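Local atomic coordinates of pectate lyase (Bacillus, PDB entry 3VMV), a protein that probably cleaves polygalacturonate, the pectin backbone, as a secreted pectate lyase of polysaccharide lyase family 1. Residues Asp36-Ser41 and Lys79-Ile84; Val110-Val115 and Gly120-Val125; Arg21-Ser26 and Gln32-Asn37. One frame throughout, in Å; residues are numbered along the deposited sequence.

Contact 1. Residues Asp36-Ser41 and Lys79-Ile84; sequences DNRSRS and KNISII
Arg38 stretches from helix 28-40 to the start of segment 79-84 and sets the end of its guanidinium against the carbonyl of Lys79. Arg38 NH1 lies 3.0 Å and NH2 2.9 Å from Lys79 O, so a single oxygen is shared by both terminal nitrogens of the arginine. Sharing costs straightness, and neither N-H points to the oxygen at better than 140°. Lys79 O sits at the guanidinium edge, close to its plane. Seen from the carbonyl, the two donors differ: NH1 arrives almost in line with the C=O bond, whereas NH2 is tilted out of the carbonyl plane. Arg38 NH1 also makes a weak bond to Asn80 O, 3.3 Å away and oblique to the guanidinium, and it donates to Glu46 O as well. Asn80 has a left-handed backbone conformation, which probably turns its carbonyl to the same arginine as that of Lys79. Its own amide is tied to Asp45 O and Asn104, while the ammonium of Lys79 turns away to Asp45. The side chain of Ile81 runs slantwise to Arg38, with CD1 3.3 Å from NH2 and CG1 3.8 Å from CZ, aliphatic carbons packed obliquely against the guanidinium. The arginine chain leaves the helix extended and then bends at chi3 (70°), turning the NH1/NH2 end to Lys79 O. Helix 36-40 and strand 79-84 stay well separated, their axes 11.7 Å apart at closest and running nearly antiparallel (156°), with the long side chain spanning the distance. Such a helix laid over the first coils is the N-terminal cap of the parallel beta-helix, the fold of pectate lyases of this family.

Contact 2. Residues Val110-Val115 and Gly120-Val125; sequences VSIHHV and GTAIEV
Ile112 and Ala122 meet inside the coil, and the isoleucine can be followed outward from its backbone. Ile112 CB lies 3.8 Å from Ala122 CB. A chi1 of -54° puts CG1 beside the backbone N and CG2 anti to it, and this methyl presses closer still: Ile112 CG2 stands 3.4 Å from Ala122 CB, tighter than ordinary van der Waals contact. The other branch passes through CG1 to Ile112 CD1, which comes 3.7 Å from Ala122 O and 3.9 Å from Ile123 CG1. There the two isoleucine side chains cross at about a right angle, so they touch over a small patch. Strands 111-113 and 123-126 are successive elements of the right-handed parallel beta-helix, and the chain bends between them, bringing Ile112 against Ala122 and the end of Ile123 inside the bend. Phe92 and Phe139, on the strands pairing with 111-113 on its two sides, both touch Ile112 and continue the aliphatic and aromatic filling along the helix axis. Nearer the bend, Val115 takes over: CG1 rests 3.5 Å from Thr121 N, against the peptide backbone, while CG2 approaches Ala122 CA at 4.0 Å. The carbonyls of Val115 and Gly120 come together with their O atoms 3.0 Å apart, a close approach of two acceptors that offers no bond. His113 points away from this apolar cluster; its ND1 shares a hydrogen bond with His114 ND1, each atom lying in the plane of the other ring, and its NE2 is hydrogen-bonded to Glu91.

Contact 3. Residues Arg21-Ser26 and Gln32-Asn37; sequences RVEYAS and QQLIDN
This is a small apolar contact of strand against helix at the N-terminal end of the fold, in which Leu34 of helix 28-40 packs on Glu23 and Ala25 of strand 21-25. The two partners on the strand are alternate residues and lie on the same face, whereas Tyr24 between them points away. The two methyls of the leucine lie alongside the CB-CG bond of the glutamate: Leu34 CD1 is 3.6 Å from Glu23 CB, and Leu34 CD2 is 3.6 Å from Glu23 CG. These are the closest touches, and the carboxylate carbon follows, Glu23 CD standing 3.8 Å from Leu34 CD2. A bend at chi2 (-75°) folds the glutamate chain back and keeps its CD and OE1 within touch of the leucine, which it crosses at a slant. Further along the strand, Ala25 CB makes a looser contact with Leu34 CD1, at 4.5 Å. In the parallel beta-helix of this family a helix near the N terminus covers the open end of the coil, and here Leu34 also reaches Ile50 on strand 48-52, the parallel neighbour of 21-25. With Glu23 cut back to an alanine, CG and the carboxylate are gone, which would probably leave Leu34 CD2 without its nearest partner on the strand and open a gap at the partly exposed edge of the contact. On the helix, Gln32 NE2 donates to Asp36 OD1 over 3.2 Å, meeting the carboxylate from above its plane, while Gln32 OE1 accepts from Asp67 N.

In the fold
Along the chain contact 3 comes first, contact 1 begins where it ends, and contact 2 follows after contact 1 has closed. Contacts 1 and 3 share helix 28-40, with Asp36 and Asn37 common to both, and their centres are about 7 Å apart. The centre of contact 2 lies about 19 Å from those of the other two, nearer the middle of the chain. It still touches contact 1, through Ile84 C and Val110 CG1 at 4.3 Å. All three involve strands of the parallel beta-helix. Contacts 1 and 3 thus hold one helix against the N-terminal end at two places, whereas contact 2 belongs to the filled interior of a later coil.

Contact 1. Residues Asp36-Ser41 and Lys79-Ile84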
ATOM      1  N   ASP A  36      11.594 -16.559  11.902  1.00 14.97           N
ATOM      2  CA  ASP A  36      13.029 -16.810  12.068  1.00 16.29           C
ATOM      3  C   ASP A  36      13.304 -18.309  12.172  1.00 17.48           C
ATOM      4  O   ASP A  36      14.271 -18.805  11.582  1.00 17.14           O
ATOM      5  CB  ASP A  36      13.562 -16.093  13.308  1.00 18.83           C
ATOM      6  CG  ASP A  36      13.495 -14.554  13.187  1.00 25.03           C
ATOM      7  OD1 ASP A  36      13.142 -14.007  12.108  1.00 25.18           O
ATOM      8  OD2 ASP A  36      13.805 -13.891  14.191  1.00 26.83           O
ATOM      9  N   ASN A  37      12.453 -19.029  12.900  1.00 16.56           N
ATOM     10  CA  ASN A  37      12.627 -20.464  13.026  1.00 17.87           C
ATOM     11  C   ASN A  37      12.528 -21.124  11.655  1.00 15.36           C
ATOM     12  O   ASN A  37      13.315 -22.020  11.327  1.00 19.35           O
ATOM     13  CB  ASN A  37      11.577 -21.059  13.959  1.00 19.44           C
ATOM     14  CG  ASN A  37      11.842 -20.748  15.420  1.00 25.34           C
ATOM     15  OD1 ASN A  37      12.914 -20.290  15.792  1.00 28.90           O
ATOM     16  ND2 ASN A  37      10.854 -21.036  16.264  1.00 32.45           N
ATOM     17  N   ARG A  38      11.565 -20.696  10.847  1.00 17.15           N
ATOM     18  CA  ARG A  38      11.471 -21.272   9.516  1.00 14.25           C
ATOM     19  C   ARG A  38      12.721 -20.959   8.700  1.00 16.12           C
ATOM     20  O   ARG A  38      13.248 -21.806   7.981  1.00 16.90           O
ATOM     21  CB  ARG A  38      10.209 -20.817   8.776  1.00 15.38           C
ATOM     22  CG  ARG A  38      10.074 -21.534   7.429  1.00 15.72           C
ATOM     23  CD  ARG A  38       8.921 -20.979   6.609  1.00 13.43           C
ATOM     24  NE  ARG A  38       9.261 -19.624   6.148  1.00 15.81           N
ATOM     25  CZ  ARG A  38       8.814 -19.055   5.051  1.00 16.67           C
ATOM     26  NH1 ARG A  38       7.914 -19.674   4.283  1.00 15.25           N
ATOM     27  NH2 ARG A  38       9.261 -17.834   4.745  1.00 14.99           N
ATOM     28  N   SER A  39      13.200 -19.722   8.815  1.00 14.16           N
ATOM     29  CA  SER A  39      14.343 -19.285   8.026  1.00 15.78           C
ATOM     30  C   SER A  39      15.587 -20.132   8.343  1.00 16.55           C
ATOM     31  O   SER A  39      16.400 -20.383   7.466  1.00 18.09           O
ATOM     32  CB  SER A  39      14.586 -17.791   8.250  1.00 17.86           C
ATOM     33  OG  SER A  39      15.598 -17.291   7.374  1.00 16.96           O
ATOM     34  N   ARG A  40      15.690 -20.609   9.578  1.00 18.18           N
ATOM     35  CA  ARG A  40      16.852 -21.374  10.032  1.00 17.81           C
ATOM     36  C   ARG A  40      16.673 -22.880   9.796  1.00 18.69           C
ATOM     37  O   ARG A  40      17.589 -23.649  10.047  1.00 21.91           O
ATOM     38  CB  ARG A  40      17.080 -21.126  11.523  1.00 21.78           C
ATOM     39  CG  ARG A  40      17.627 -19.748  11.826  1.00 23.19           C
ATOM     40  CD  ARG A  40      17.925 -19.602  13.313  1.00 31.16           C
ATOM     41  NE  ARG A  40      17.968 -18.192  13.711  1.00 42.16           N
ATOM     42  CZ  ARG A  40      17.047 -17.614  14.479  1.00 45.24           C
ATOM     43  NH1 ARG A  40      16.024 -18.326  14.948  1.00 41.28           N
ATOM     44  NH2 ARG A  40      17.154 -16.330  14.791  1.00 47.27           N
ATOM     45  N   SER A  41      15.482 -23.292   9.347  1.00 19.25           N
ATOM     46  CA  SER A  41      15.149 -24.712   9.180  1.00 17.28           C
ATOM     47  C   SER A  41      15.750 -25.322   7.913  1.00 19.47           C
ATOM     48  O   SER A  41      16.350 -24.600   7.094  1.00 24.50           O
ATOM     49  CB  SER A  41      13.630 -24.864   9.130  1.00 19.76           C
ATOM     50  OG  SER A  41      13.144 -24.528   7.845  1.00 20.71           O
ATOM     51  N   LYS A  79      10.505 -16.168   1.410  1.00 12.60           N
ATOM     52  CA  LYS A  79       9.453 -16.479   0.422  1.00 13.93           C
ATOM     53  C   LYS A  79       8.233 -17.146   1.009  1.00 13.56           C
ATOM     54  O   LYS A  79       8.312 -17.819   2.009  1.00 14.38           O
ATOM     55  CB  LYS A  79       9.988 -17.413  -0.653  1.00 16.39           C
ATOM     56  CG  LYS A  79      11.276 -16.878  -1.309  1.00 21.52           C
ATOM     57  CD  LYS A  79      11.517 -17.535  -2.660  1.00 31.37           C
ATOM     58  CE  LYS A  79      12.312 -18.780  -2.500  1.00 43.44           C
ATOM     59  NZ  LYS A  79      13.676 -18.454  -2.010  1.00 49.28           N
ATOM     60  N   ASN A  80       7.102 -16.989   0.328  1.00 14.24           N
ATOM     61  CA  ASN A  80       5.939 -17.853   0.515  1.00 13.64           C
ATOM     62  C   ASN A  80       5.310 -17.755   1.918  1.00 11.22           C
ATOM     63  O   ASN A  80       5.238 -18.741   2.668  1.00 12.98           O
ATOM     64  CB  ASN A  80       6.289 -19.322   0.197  1.00 14.33           C
ATOM     65  CG  ASN A  80       6.970 -19.483  -1.158  1.00 14.73           C
ATOM     66  OD1 ASN A  80       6.729 -18.738  -2.107  1.00 15.51           O
ATOM     67  ND2 ASN A  80       7.852 -20.489  -1.237  1.00 15.98           N
ATOM     68  N   ILE A  81       4.831 -16.552   2.232  1.00 12.61           N
ATOM     69  CA  ILE A  81       4.185 -16.310   3.517  1.00 13.47           C
ATOM     70  C   ILE A  81       2.856 -15.631   3.319  1.00 11.69           C
ATOM     71  O   ILE A  81       2.759 -14.723   2.487  1.00 13.14           O
ATOM     72  CB  ILE A  81       5.067 -15.386   4.344  1.00 15.00           C
ATOM     73  CG1 ILE A  81       6.353 -16.116   4.717  1.00 19.75           C
ATOM     74  CG2 ILE A  81       4.325 -14.914   5.607  1.00 19.81           C
ATOM     75  CD1 ILE A  81       7.331 -15.244   5.492  1.00 23.13           C
ATOM     76  N   SER A  82       1.842 -16.023   4.080  1.00 13.32           N
ATOM     77  CA  SER A  82       0.657 -15.187   4.263  1.00 13.18           C
ATOM     78  C   SER A  82       0.502 -14.851   5.739  1.00 12.21           C
ATOM     79  O   SER A  82       0.708 -15.733   6.595  1.00 13.08           O
ATOM     80  CB  SER A  82      -0.609 -15.925   3.829  1.00 14.88           C
ATOM     81  OG  SER A  82      -0.595 -16.264   2.465  1.00 14.19           O
ATOM     82  N   ILE A  83       0.202 -13.591   6.031  1.00 12.00           N
ATOM     83  CA  ILE A  83      -0.200 -13.144   7.369  1.00 10.50           C
ATOM     84  C   ILE A  83      -1.644 -12.698   7.221  1.00 12.61           C
ATOM     85  O   ILE A  83      -1.919 -11.760   6.463  1.00 12.28           O
ATOM     86  CB  ILE A  83       0.703 -11.969   7.816  1.00  9.81           C
ATOM     87  CG1 ILE A  83       2.131 -12.507   7.971  1.00 15.43           C
ATOM     88  CG2 ILE A  83       0.167 -11.303   9.087  1.00 15.59           C
ATOM     89  CD1 ILE A  83       3.178 -11.442   8.242  1.00 16.90           C
ATOM     90  N   ILE A  84      -2.552 -13.414   7.882  1.00 12.68           N
ATOM     91  CA  ILE A  84      -3.992 -13.197   7.685  1.00 10.87           C
ATOM     92  C   ILE A  84      -4.661 -13.030   9.030  1.00  9.52           C
ATOM     93  O   ILE A  84      -4.537 -13.897   9.908  1.00 11.60           O
ATOM     94  CB  ILE A  84      -4.584 -14.376   6.938  1.00 11.55           C
ATOM     95  CG1 ILE A  84      -3.770 -14.670   5.680  1.00 15.35           C
ATOM     96  CG2 ILE A  84      -6.072 -14.131   6.663  1.00 13.37           C
ATOM     97  CD1 ILE A  84      -4.301 -15.921   4.904  1.00 15.60           C
TER

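Contact 2. Residues Val110-Val115 and Gly120-Val125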
ATOM      1  N   VAL A 110      -5.947  -7.647   8.162  1.00 11.03           N
ATOM      2  CA  VAL A 110      -5.451  -7.102   9.438  1.00 10.28           C
ATOM      3  C   VAL A 110      -5.660  -5.584   9.530  1.00  8.04           C
ATOM      4  O   VAL A 110      -5.761  -4.887   8.509  1.00  9.73           O
ATOM      5  CB  VAL A 110      -3.917  -7.429   9.649  1.00 10.32           C
ATOM      6  CG1 VAL A 110      -3.697  -8.920   9.678  1.00 13.22           C
ATOM      7  CG2 VAL A 110      -3.069  -6.757   8.534  1.00 12.44           C
ATOM      8  N   SER A 111      -5.687  -5.061  10.756  1.00 12.55           N
ATOM      9  CA  SER A 111      -5.715  -3.627  10.968  1.00 10.60           C
ATOM     10  C   SER A 111      -4.371  -3.241  11.535  1.00 11.66           C
ATOM     11  O   SER A 111      -3.931  -3.875  12.496  1.00 14.77           O
ATOM     12  CB  SER A 111      -6.789  -3.239  11.969  1.00 14.55           C
ATOM     13  OG  SER A 111      -8.072  -3.641  11.475  1.00 18.99           O
ATOM     14  N   ILE A 112      -3.724  -2.246  10.946  1.00  9.24           N
ATOM     15  CA  ILE A 112      -2.394  -1.829  11.419  1.00  8.97           C
ATOM     16  C   ILE A 112      -2.457  -0.342  11.588  1.00  9.16           C
ATOM     17  O   ILE A 112      -2.774   0.396  10.613  1.00 12.17           O
ATOM     18  CB  ILE A 112      -1.286  -2.178  10.390  1.00 10.59           C
ATOM     19  CG1 ILE A 112      -1.343  -3.680  10.042  1.00 11.97           C
ATOM     20  CG2 ILE A 112       0.106  -1.781  10.984  1.00 10.73           C
ATOM     21  CD1 ILE A 112      -0.213  -4.129   9.116  1.00 12.44           C
ATOM     22  N   HIS A 113      -2.142   0.150  12.786  1.00 11.42           N
ATOM     23  CA  HIS A 113      -2.431   1.538  13.033  1.00 10.54           C
ATOM     24  C   HIS A 113      -1.563   2.170  14.122  1.00 12.44           C
ATOM     25  O   HIS A 113      -0.966   1.512  14.945  1.00 12.93           O
ATOM     26  CB  HIS A 113      -3.927   1.686  13.390  1.00 12.96           C
ATOM     27  CG  HIS A 113      -4.298   1.008  14.679  1.00 10.88           C
ATOM     28  ND1 HIS A 113      -4.333   1.676  15.887  1.00 12.11           N
ATOM     29  CD2 HIS A 113      -4.648  -0.274  14.954  1.00 13.96           C
ATOM     30  CE1 HIS A 113      -4.685   0.837  16.849  1.00 16.65           C
ATOM     31  NE2 HIS A 113      -4.877  -0.357  16.311  1.00 14.04           N
ATOM     32  N   HIS A 114      -1.491   3.495  14.034  1.00 11.97           N
ATOM     33  CA  HIS A 114      -0.755   4.330  14.983  1.00 10.38           C
ATOM     34  C   HIS A 114       0.690   3.853  15.065  1.00 10.35           C
ATOM     35  O   HIS A 114       1.260   3.789  16.165  1.00 12.01           O
ATOM     36  CB  HIS A 114      -1.416   4.389  16.364  1.00 12.21           C
ATOM     37  CG  HIS A 114      -2.748   5.059  16.334  1.00 14.60           C
ATOM     38  ND1 HIS A 114      -3.919   4.373  16.076  1.00 15.12           N
ATOM     39  CD2 HIS A 114      -3.089   6.361  16.467  1.00 13.91           C
ATOM     40  CE1 HIS A 114      -4.934   5.225  16.103  1.00 15.39           C
ATOM     41  NE2 HIS A 114      -4.461   6.436  16.355  1.00 14.54           N
ATOM     42  N   VAL A 115       1.291   3.597  13.899  1.00 11.52           N
ATOM     43  CA  VAL A 115       2.674   3.118  13.878  1.00 10.96           C
ATOM     44  C   VAL A 115       3.618   4.317  13.898  1.00 10.76           C
ATOM     45  O   VAL A 115       3.744   5.038  12.914  1.00 11.65           O
ATOM     46  CB  VAL A 115       2.945   2.220  12.670  1.00  9.87           C
ATOM     47  CG1 VAL A 115       4.378   1.578  12.767  1.00 12.68           C
ATOM     48  CG2 VAL A 115       1.897   1.076  12.655  1.00 13.23           C
ATOM     49  N   GLY A 120       7.948   3.541  11.439  1.00 14.37           N
ATOM     50  CA  GLY A 120       6.797   4.417  11.598  1.00 13.65           C
ATOM     51  C   GLY A 120       5.776   4.214  10.484  1.00 12.14           C
ATOM     52  O   GLY A 120       4.973   5.109  10.167  1.00 12.49           O
ATOM     53  N   THR A 121       5.794   3.025   9.909  1.00 11.85           N
ATOM     54  CA  THR A 121       4.983   2.754   8.724  1.00 12.02           C
ATOM     55  C   THR A 121       4.239   1.434   8.884  1.00 11.43           C
ATOM     56  O   THR A 121       4.802   0.446   9.371  1.00 13.30           O
ATOM     57  CB  THR A 121       5.908   2.706   7.498  1.00 14.31           C
ATOM     58  OG1 THR A 121       6.441   4.033   7.268  1.00 12.10           O
ATOM     59  CG2 THR A 121       5.158   2.255   6.237  1.00 13.69           C
ATOM     60  N   ALA A 122       2.966   1.396   8.488  1.00 10.14           N
ATOM     61  CA  ALA A 122       2.166   0.194   8.738  1.00 10.39           C
ATOM     62  C   ALA A 122       2.693  -1.007   7.918  1.00 10.46           C
ATOM     63  O   ALA A 122       2.847  -2.094   8.464  1.00 10.57           O
ATOM     64  CB  ALA A 122       0.664   0.443   8.457  1.00 10.25           C
ATOM     65  N   ILE A 123       2.916  -0.822   6.609  1.00 10.15           N
ATOM     66  CA  ILE A 123       3.599  -1.854   5.833  1.00 10.15           C
ATOM     67  C   ILE A 123       4.641  -1.188   4.967  1.00 10.28           C
ATOM     68  O   ILE A 123       4.317  -0.356   4.124  1.00 10.86           O
ATOM     69  CB  ILE A 123       2.654  -2.652   4.944  1.00  9.59           C
ATOM     70  CG1 ILE A 123       1.540  -3.260   5.785  1.00 10.93           C
ATOM     71  CG2 ILE A 123       3.432  -3.784   4.223  1.00 11.56           C
ATOM     72  CD1 ILE A 123       0.478  -4.061   4.954  1.00 10.34           C
ATOM     73  N   GLU A 124       5.906  -1.550   5.173  1.00 10.80           N
ATOM     74  CA  GLU A 124       6.994  -1.112   4.323  1.00 12.15           C
ATOM     75  C   GLU A 124       7.404  -2.248   3.419  1.00 11.26           C
ATOM     76  O   GLU A 124       7.729  -3.330   3.920  1.00 12.01           O
ATOM     77  CB  GLU A 124       8.196  -0.647   5.161  1.00 16.20           C
ATOM     78  CG  GLU A 124       9.450  -0.453   4.234  1.00 28.56           C
ATOM     79  CD  GLU A 124      10.587   0.436   4.760  1.00 36.19           C
ATOM     80  OE1 GLU A 124      10.476   1.692   4.733  1.00 18.66           O
ATOM     81  OE2 GLU A 124      11.640  -0.122   5.146  1.00 45.09           O
ATOM     82  N   VAL A 125       7.404  -2.030   2.100  1.00 11.50           N
ATOM     83  CA  VAL A 125       7.764  -3.084   1.164  1.00 11.84           C
ATOM     84  C   VAL A 125       9.049  -2.634   0.460  1.00 12.73           C
ATOM     85  O   VAL A 125       9.037  -1.638  -0.244  1.00 11.53           O
ATOM     86  CB  VAL A 125       6.640  -3.307   0.137  1.00 12.29           C
ATOM     87  CG1 VAL A 125       7.003  -4.412  -0.807  1.00 13.19           C
ATOM     88  CG2 VAL A 125       5.275  -3.587   0.820  1.00 14.25           C
TER

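Contact 3. Residues Arg21-Ser26 and Gln32-Asn37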
ATOM      1  N   ARG A  21       2.388 -25.007   5.998  1.00 19.83           N
ATOM      2  CA  ARG A  21       2.053 -25.023   7.403  1.00 20.18           C
ATOM      3  C   ARG A  21       1.133 -23.874   7.771  1.00 18.27           C
ATOM      4  O   ARG A  21       1.142 -22.820   7.110  1.00 16.74           O
ATOM      5  CB  ARG A  21       3.332 -24.927   8.239  1.00 24.28           C
ATOM      6  CG  ARG A  21       4.186 -26.170   8.167  1.00 32.94           C
ATOM      7  CD  ARG A  21       5.308 -26.171   9.204  1.00 38.71           C
ATOM      8  NE  ARG A  21       6.328 -27.164   8.866  1.00 47.11           N
ATOM      9  CZ  ARG A  21       7.205 -27.667   9.734  1.00 55.00           C
ATOM     10  NH1 ARG A  21       7.187 -27.273  11.002  1.00 55.93           N
ATOM     11  NH2 ARG A  21       8.097 -28.566   9.334  1.00 59.34           N
ATOM     12  N   VAL A  22       0.341 -24.101   8.819  1.00 19.30           N
ATOM     13  CA  VAL A  22      -0.540 -23.075   9.387  1.00 15.32           C
ATOM     14  C   VAL A  22      -0.223 -22.896  10.847  1.00 16.15           C
ATOM     15  O   VAL A  22      -0.125 -23.877  11.593  1.00 17.55           O
ATOM     16  CB  VAL A  22      -2.040 -23.461   9.223  1.00 20.85           C
ATOM     17  CG1 VAL A  22      -2.978 -22.405   9.812  1.00 20.49           C
ATOM     18  CG2 VAL A  22      -2.350 -23.690   7.754  1.00 19.89           C
ATOM     19  N   GLU A  23      -0.059 -21.654  11.268  1.00 14.86           N
ATOM     20  CA  GLU A  23       0.160 -21.322  12.646  1.00 16.54           C
ATOM     21  C   GLU A  23      -0.772 -20.218  13.019  1.00 14.82           C
ATOM     22  O   GLU A  23      -1.159 -19.392  12.147  1.00 16.97           O
ATOM     23  CB  GLU A  23       1.601 -20.850  12.848  1.00 18.61           C
ATOM     24  CG  GLU A  23       2.621 -21.958  12.820  1.00 20.58           C
ATOM     25  CD  GLU A  23       2.642 -22.820  14.107  1.00 19.56           C
ATOM     26  OE1 GLU A  23       2.239 -22.375  15.207  1.00 22.03           O
ATOM     27  OE2 GLU A  23       3.125 -23.946  14.041  1.00 22.89           O
ATOM     28  N   TYR A  24      -1.118 -20.172  14.286  1.00 16.30           N
ATOM     29  CA  TYR A  24      -1.874 -19.078  14.836  1.00 18.07           C
ATOM     30  C   TYR A  24      -1.016 -18.324  15.837  1.00 22.69           C
ATOM     31  O   TYR A  24      -0.441 -18.927  16.761  1.00 24.51           O
ATOM     32  CB  TYR A  24      -3.122 -19.576  15.516  1.00 16.47           C
ATOM     33  CG  TYR A  24      -4.238 -20.016  14.573  1.00 17.85           C
ATOM     34  CD1 TYR A  24      -4.182 -21.251  13.924  1.00 18.42           C
ATOM     35  CD2 TYR A  24      -5.339 -19.208  14.380  1.00 17.73           C
ATOM     36  CE1 TYR A  24      -5.227 -21.651  13.068  1.00 20.56           C
ATOM     37  CE2 TYR A  24      -6.378 -19.599  13.570  1.00 18.78           C
ATOM     38  CZ  TYR A  24      -6.307 -20.809  12.906  1.00 21.31           C
ATOM     39  OH  TYR A  24      -7.365 -21.167  12.093  1.00 25.06           O
ATOM     40  N   ALA A  25      -0.989 -17.003  15.697  1.00 15.65           N
ATOM     41  CA  ALA A  25      -0.152 -16.197  16.578  1.00 16.54           C
ATOM     42  C   ALA A  25      -0.942 -15.034  17.130  1.00 16.85           C
ATOM     43  O   ALA A  25      -1.773 -14.454  16.438  1.00 17.52           O
ATOM     44  CB  ALA A  25       1.034 -15.643  15.786  1.00 17.50           C
ATOM     45  N   SER A  26      -0.658 -14.656  18.359  1.00 15.64           N
ATOM     46  CA  SER A  26      -1.347 -13.524  18.957  1.00 16.13           C
ATOM     47  C   SER A  26      -0.381 -12.533  19.570  1.00 16.76           C
ATOM     48  O   SER A  26      -0.803 -11.598  20.225  1.00 18.29           O
ATOM     49  CB  SER A  26      -2.357 -13.987  20.011  1.00 21.51           C
ATOM     50  OG  SER A  26      -1.729 -14.870  20.924  1.00 22.64           O
ATOM     51  N   GLN A  32       7.385 -13.276  14.976  1.00 12.42           N
ATOM     52  CA  GLN A  32       8.810 -13.161  14.628  1.00 14.79           C
ATOM     53  C   GLN A  32       9.529 -14.520  14.761  1.00 16.16           C
ATOM     54  O   GLN A  32      10.372 -14.886  13.919  1.00 16.56           O
ATOM     55  CB  GLN A  32       9.500 -12.089  15.486  1.00 13.79           C
ATOM     56  CG  GLN A  32      10.868 -11.658  14.920  1.00 13.30           C
ATOM     57  CD  GLN A  32      10.669 -10.965  13.591  1.00 13.40           C
ATOM     58  OE1 GLN A  32      10.083  -9.896  13.555  1.00 14.83           O
ATOM     59  NE2 GLN A  32      11.148 -11.567  12.504  1.00 14.07           N
ATOM     60  N   GLN A  33       9.196 -15.274  15.808  1.00 14.86           N
ATOM     61  CA  GLN A  33       9.809 -16.594  15.975  1.00 15.06           C
ATOM     62  C   GLN A  33       9.429 -17.542  14.877  1.00 14.65           C
ATOM     63  O   GLN A  33      10.266 -18.330  14.419  1.00 18.51           O
ATOM     64  CB  GLN A  33       9.416 -17.180  17.309  1.00 17.08           C
ATOM     65  CG  GLN A  33      10.114 -16.491  18.392  1.00 19.87           C
ATOM     66  CD  GLN A  33       9.595 -16.916  19.744  1.00 26.47           C
ATOM     67  OE1 GLN A  33       8.937 -17.956  19.873  1.00 29.59           O
ATOM     68  NE2 GLN A  33       9.866 -16.101  20.753  1.00 28.52           N
ATOM     69  N   LEU A  34       8.160 -17.514  14.457  1.00 14.95           N
ATOM     70  CA  LEU A  34       7.764 -18.379  13.365  1.00 18.15           C
ATOM     71  C   LEU A  34       8.590 -18.093  12.104  1.00 18.59           C
ATOM     72  O   LEU A  34       9.073 -19.018  11.436  1.00 18.11           O
ATOM     73  CB  LEU A  34       6.288 -18.201  13.050  1.00 17.63           C
ATOM     74  CG  LEU A  34       5.327 -18.736  14.111  1.00 14.21           C
ATOM     75  CD1 LEU A  34       3.957 -18.311  13.723  1.00 16.03           C
ATOM     76  CD2 LEU A  34       5.436 -20.264  14.189  1.00 18.81           C
ATOM     77  N   ILE A  35       8.764 -16.814  11.803  1.00 16.19           N
ATOM     78  CA  ILE A  35       9.522 -16.406  10.633  1.00 14.82           C
ATOM     79  C   ILE A  35      10.977 -16.846  10.756  1.00 17.18           C
ATOM     80  O   ILE A  35      11.529 -17.426   9.828  1.00 15.33           O
ATOM     81  CB  ILE A  35       9.450 -14.880  10.460  1.00 14.06           C
ATOM     82  CG1 ILE A  35       8.015 -14.489  10.073  1.00 17.92           C
ATOM     83  CG2 ILE A  35      10.515 -14.397   9.462  1.00 16.57           C
ATOM     84  CD1 ILE A  35       7.707 -13.004  10.240  1.00 16.66           C
ATOM     85  N   ASP A  36      11.594 -16.559  11.902  1.00 14.97           N
ATOM     86  CA  ASP A  36      13.029 -16.810  12.068  1.00 16.29           C
ATOM     87  C   ASP A  36      13.304 -18.309  12.172  1.00 17.48           C
ATOM     88  O   ASP A  36      14.271 -18.805  11.582  1.00 17.14           O
ATOM     89  CB  ASP A  36      13.562 -16.093  13.308  1.00 18.83           C
ATOM     90  CG  ASP A  36      13.495 -14.554  13.187  1.00 25.03           C
ATOM     91  OD1 ASP A  36      13.142 -14.007  12.108  1.00 25.18           O
ATOM     92  OD2 ASP A  36      13.805 -13.891  14.191  1.00 26.83           O
ATOM     93  N   ASN A  37      12.453 -19.029  12.900  1.00 16.56           N
ATOM     94  CA  ASN A  37      12.627 -20.464  13.026  1.00 17.87           C
ATOM     95  C   ASN A  37      12.528 -21.124  11.655  1.00 15.36           C
ATOM     96  O   ASN A  37      13.315 -22.020  11.327  1.00 19.35           O
ATOM     97  CB  ASN A  37      11.577 -21.059  13.959  1.00 19.44           C
ATOM     98  CG  ASN A  37      11.842 -20.748  15.420  1.00 25.34           C
ATOM     99  OD1 ASN A  37      12.914 -20.290  15.792  1.00 28.90           O
ATOM    100  ND2 ASN A  37      10.854 -21.036  16.264  1.00 32.45           N
TER